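Local coordinates for protein pks18 (Mycobacterium tuberculosis, PDB 1TED) that synthesises tri- and tetraketide alpha-pyrones as a type III polyketide synthase, extending medium- and long-chain aliphatic acyl-CoA starters with malonyl-CoA, at the interface of chains A and B. Residues are numbered along the deposited sequence; one frame, centred on the assembly and turned at random. Chains: chain A/B, pks18.

Contact 1: the interface of chains A and B. Residues chain A 26-29, 190; chain B 31, 190-191, 193.
A:Pro26, A:Pro28 and A:Pro29 lie across B:Thr31, B:Pro193 and the end of a helix in the other subunit, a proline-rich arm passing over its neighbour in the homodimer. Nearly everything that crosses is apolar. The A:Pro26 ring turns its CB and CG edge to B:Thr31, the two side chains meeting at about a right angle, with CB of A:Pro26 3.7 Å from CB of B:Thr31. OG1 of B:Thr31, anti to its own backbone N (chi1 157°), comes near the same ring edge, where it meets carbon and no polar partner of chain A. From an adjacent side, at CD, A:Pro26 is met obliquely by B:Pro193, whose CB lies 3.8 Å from that CD. B:Pro193 then runs on under the arm: its CG touches CA of A:Pro28 at 3.8 Å, and its CD faces the A:Pro28 ring. With 48 Å² hidden, this proline buries more surface than any other residue of the patch.

Further along, A:Pro29 sets CG and CD over the backbone of B:Arg190 and B:Ala191. Its CD is 3.4 Å from the carbonyl O of B:Arg190 and 3.9 Å from CA of B:Ala191. NH1 of A:Arg190, at the tip of a chain bent at chi3 (65°), comes alongside the methyl of B:Ala191, CB at 3.8 Å.

No hydrogen bond joins the chains here; the polar support lies within chain B. NH1 of B:Arg190 donates to the carbonyl O of B:Thr31 at 2.7 Å, which lies near the guanidinium plane although the donor stands above the carbonyl plane. This bond ties the first modelled residue of chain B to the helix; a weak one from NH2 adds little.

The A:Pro26 to A:Pro29 segment is loop leading into strand 32-41, which B:Thr31 precedes in chain B. B:Arg190, B:Ala191 and A:Arg190 place the C-terminal ends of both copies of helix 177-191 near each other, with B:Pro193 just beyond.

Contact 2: the interface of chains A and B. Residues chain A 149, 153, 157; chain B 256, 259, 261, 379-380.
A:Lys157 and B:Glu261 reach toward each other tip to tip and form a salt bridge, NZ to carboxylate OE1 3.1 Å. NZ comes over a face of the carboxylate instead of in line with OE1, and its crowding against CG and CD leaves the detail of the pairing doubtful. The lysine chain is extended beyond CG, carrying its ammonium well out from helix 151-159; B:Glu261 is likewise extended (chi2 -170°). The other carboxylate oxygen, OE2, turns to the CG1 methyl of A:Val153, 3.6 Å away.

Two waters widen the polar link. Water 1 is 2.9 Å from NZ of A:Lys157 and makes a longer contact with the carbonyl O of B:Gly380. Water 2, 3.0 Å from the same NZ, is in longer contact with the backbone N and OD1 of B:Asn259. The ammonium thus meets a carboxylate and two waters, a setting that would suit a positive charge.

Apolar groups pack beside this network. CD1 of B:Leu256 sits 4.1 Å from CG of A:Lys157, the two side chains crossing at about a right angle, and also meets CG1 of A:Val153. At the other end the A:Pro149 ring lies against the backbone of B:Gly380, CG to CA 3.8 Å.

Together these contacts fasten helix 151-159 and the loop before it to the partner and probably support the homodimer about 13 Å (contact centre to B:Cys175) from the catalytic nucleophile.

Contact 1: the interface of chains A and B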
# COMPACT_ATOMS: atom_id res chain seq x y z
N PRO A 26 -23.13 15.03 4.58
CA PRO A 26 -22.79 16.21 3.78
C PRO A 26 -23.00 15.89 2.30
O PRO A 26 -22.90 14.74 1.90
CB PRO A 26 -21.31 16.42 4.09
CG PRO A 26 -21.13 15.80 5.44
CD PRO A 26 -21.97 14.56 5.37
N ALA A 27 -23.29 16.90 1.50
CA ALA A 27 -23.48 16.71 0.06
C ALA A 27 -22.17 16.23 -0.55
O ALA A 27 -21.10 16.70 -0.18
CB ALA A 27 -23.92 18.03 -0.60
N PRO A 28 -22.24 15.30 -1.51
CA PRO A 28 -21.06 14.75 -2.19
C PRO A 28 -20.45 15.72 -3.20
O PRO A 28 -21.14 16.58 -3.74
CB PRO A 28 -21.60 13.52 -2.93
CG PRO A 28 -23.01 13.35 -2.44
CD PRO A 28 -23.46 14.72 -2.08
N PRO A 29 -19.14 15.59 -3.47
CA PRO A 29 -18.51 16.47 -4.45
C PRO A 29 -19.27 16.11 -5.73
O PRO A 29 -19.74 14.98 -5.89
CB PRO A 29 -17.07 15.98 -4.50
CG PRO A 29 -16.87 15.35 -3.16
CD PRO A 29 -18.16 14.64 -2.92
N ARG A 190 -11.34 14.58 -6.19
CA ARG A 190 -12.71 15.05 -6.08
C ARG A 190 -12.94 15.73 -4.74
O ARG A 190 -13.84 16.55 -4.59
CB ARG A 190 -13.68 13.87 -6.30
CG ARG A 190 -13.51 13.24 -7.70
CD ARG A 190 -14.42 12.05 -7.94
NE ARG A 190 -15.83 12.43 -7.94
CZ ARG A 190 -16.68 12.13 -6.97
NH1 ARG A 190 -16.27 11.45 -5.91
NH2 ARG A 190 -17.94 12.54 -7.04
N THR B 31 -17.76 20.25 5.10
CA THR B 31 -17.73 18.86 5.62
C THR B 31 -16.47 18.53 6.43
O THR B 31 -15.36 18.93 6.10
CB THR B 31 -17.89 17.82 4.47
OG1 THR B 31 -17.34 16.56 4.87
CG2 THR B 31 -17.20 18.30 3.22
N ARG B 190 -14.72 11.97 2.29
CA ARG B 190 -15.08 13.29 1.80
C ARG B 190 -15.68 13.15 0.41
O ARG B 190 -16.52 13.95 0.01
CB ARG B 190 -13.86 14.21 1.75
CG ARG B 190 -13.45 14.78 3.09
CD ARG B 190 -12.24 15.71 2.94
NE ARG B 190 -11.91 16.37 4.20
CZ ARG B 190 -12.72 17.24 4.82
NH1 ARG B 190 -13.90 17.55 4.29
NH2 ARG B 190 -12.35 17.79 5.97
N ALA B 191 -15.23 12.14 -0.33
CA ALA B 191 -15.73 11.89 -1.68
C ALA B 191 -17.05 11.10 -1.67
O ALA B 191 -17.82 11.16 -2.62
CB ALA B 191 -14.67 11.13 -2.50
N PRO B 193 -19.57 10.97 1.28
CA PRO B 193 -20.12 11.39 2.58
C PRO B 193 -21.09 10.45 3.27
O PRO B 193 -21.21 10.48 4.49
CB PRO B 193 -20.76 12.75 2.26
CG PRO B 193 -19.95 13.25 1.09
CD PRO B 193 -19.84 12.00 0.25

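Contact 2: the interface of chains A and B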
# COMPACT_ATOMS: atom_id res chain seq x y z
N PRO A 149 13.52 3.84 1.78
CA PRO A 149 12.93 4.92 0.98
C PRO A 149 12.77 4.26 -0.40
O PRO A 149 13.75 3.79 -0.98
CB PRO A 149 14.02 5.99 0.99
CG PRO A 149 14.66 5.80 2.33
CD PRO A 149 14.77 4.29 2.43
N VAL A 153 9.68 8.08 -3.10
CA VAL A 153 10.52 9.17 -2.61
C VAL A 153 11.41 9.73 -3.74
O VAL A 153 11.51 10.95 -3.90
CB VAL A 153 11.41 8.70 -1.43
CG1 VAL A 153 12.43 9.77 -1.10
CG2 VAL A 153 10.55 8.41 -0.21
N LYS A 157 11.77 13.65 -5.42
CA LYS A 157 13.07 14.29 -5.45
C LYS A 157 13.54 14.54 -6.88
O LYS A 157 14.00 15.64 -7.21
CB LYS A 157 14.11 13.45 -4.71
CG LYS A 157 13.95 13.48 -3.19
CD LYS A 157 15.14 12.85 -2.48
CE LYS A 157 15.05 13.06 -0.98
NZ LYS A 157 16.33 12.71 -0.33
N LEU B 256 8.67 15.60 3.37
CA LEU B 256 9.87 14.85 3.05
C LEU B 256 11.01 15.77 3.51
O LEU B 256 11.15 16.87 3.00
CB LEU B 256 9.95 14.64 1.53
CG LEU B 256 10.58 13.35 1.01
CD1 LEU B 256 10.95 13.56 -0.45
CD2 LEU B 256 11.79 12.95 1.81
N ASN B 259 17.74 15.61 2.67
CA ASN B 259 18.91 14.85 3.08
C ASN B 259 18.78 14.10 4.39
O ASN B 259 19.48 14.40 5.36
CB ASN B 259 20.12 15.78 3.15
CG ASN B 259 20.34 16.53 1.86
OD1 ASN B 259 20.47 15.92 0.79
ND2 ASN B 259 20.37 17.86 1.94
N GLU B 261 17.45 10.62 3.86
CA GLU B 261 17.08 9.32 3.28
C GLU B 261 17.65 8.12 4.01
O GLU B 261 17.06 7.05 3.99
CB GLU B 261 17.49 9.25 1.80
CG GLU B 261 16.59 10.04 0.87
CD GLU B 261 16.86 9.77 -0.61
OE1 GLU B 261 17.95 10.14 -1.10
OE2 GLU B 261 15.98 9.19 -1.28
N PRO B 379 9.91 6.40 6.41
CA PRO B 379 11.16 6.08 5.70
C PRO B 379 12.09 7.14 5.09
O PRO B 379 13.20 7.35 5.61
CB PRO B 379 10.70 5.05 4.68
CG PRO B 379 9.70 4.29 5.47
CD PRO B 379 8.89 5.38 6.11
N GLY B 380 11.69 7.77 4.00
CA GLY B 380 12.58 8.75 3.38
C GLY B 380 12.89 9.82 4.39
O GLY B 380 13.69 10.74 4.19
O HOH W 1 15.71 12.68 2.46
O HOH W 2 17.48 15.48 -0.51

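Contact 1 and contact 2 belong to one two-fold symmetric interface, and the centres of their C-alpha atoms lie about 32 Å apart. They share no residue. Contact 1 uses the N-terminal arm and the end of helix 177-191, whereas contact 2 uses helix 151-159, the end of strand 247-256, the loop that follows it, and the turn between strands 370-378 and 382-390. The centre of contact 1 is about 28 Å from A:Cys175, which fits a role in assembly, though helix 177-191 starts just after that cysteine; contact 2, nearer B:Cys175, may steady the surroundings of that active site. Each recurs with the chains exchanged.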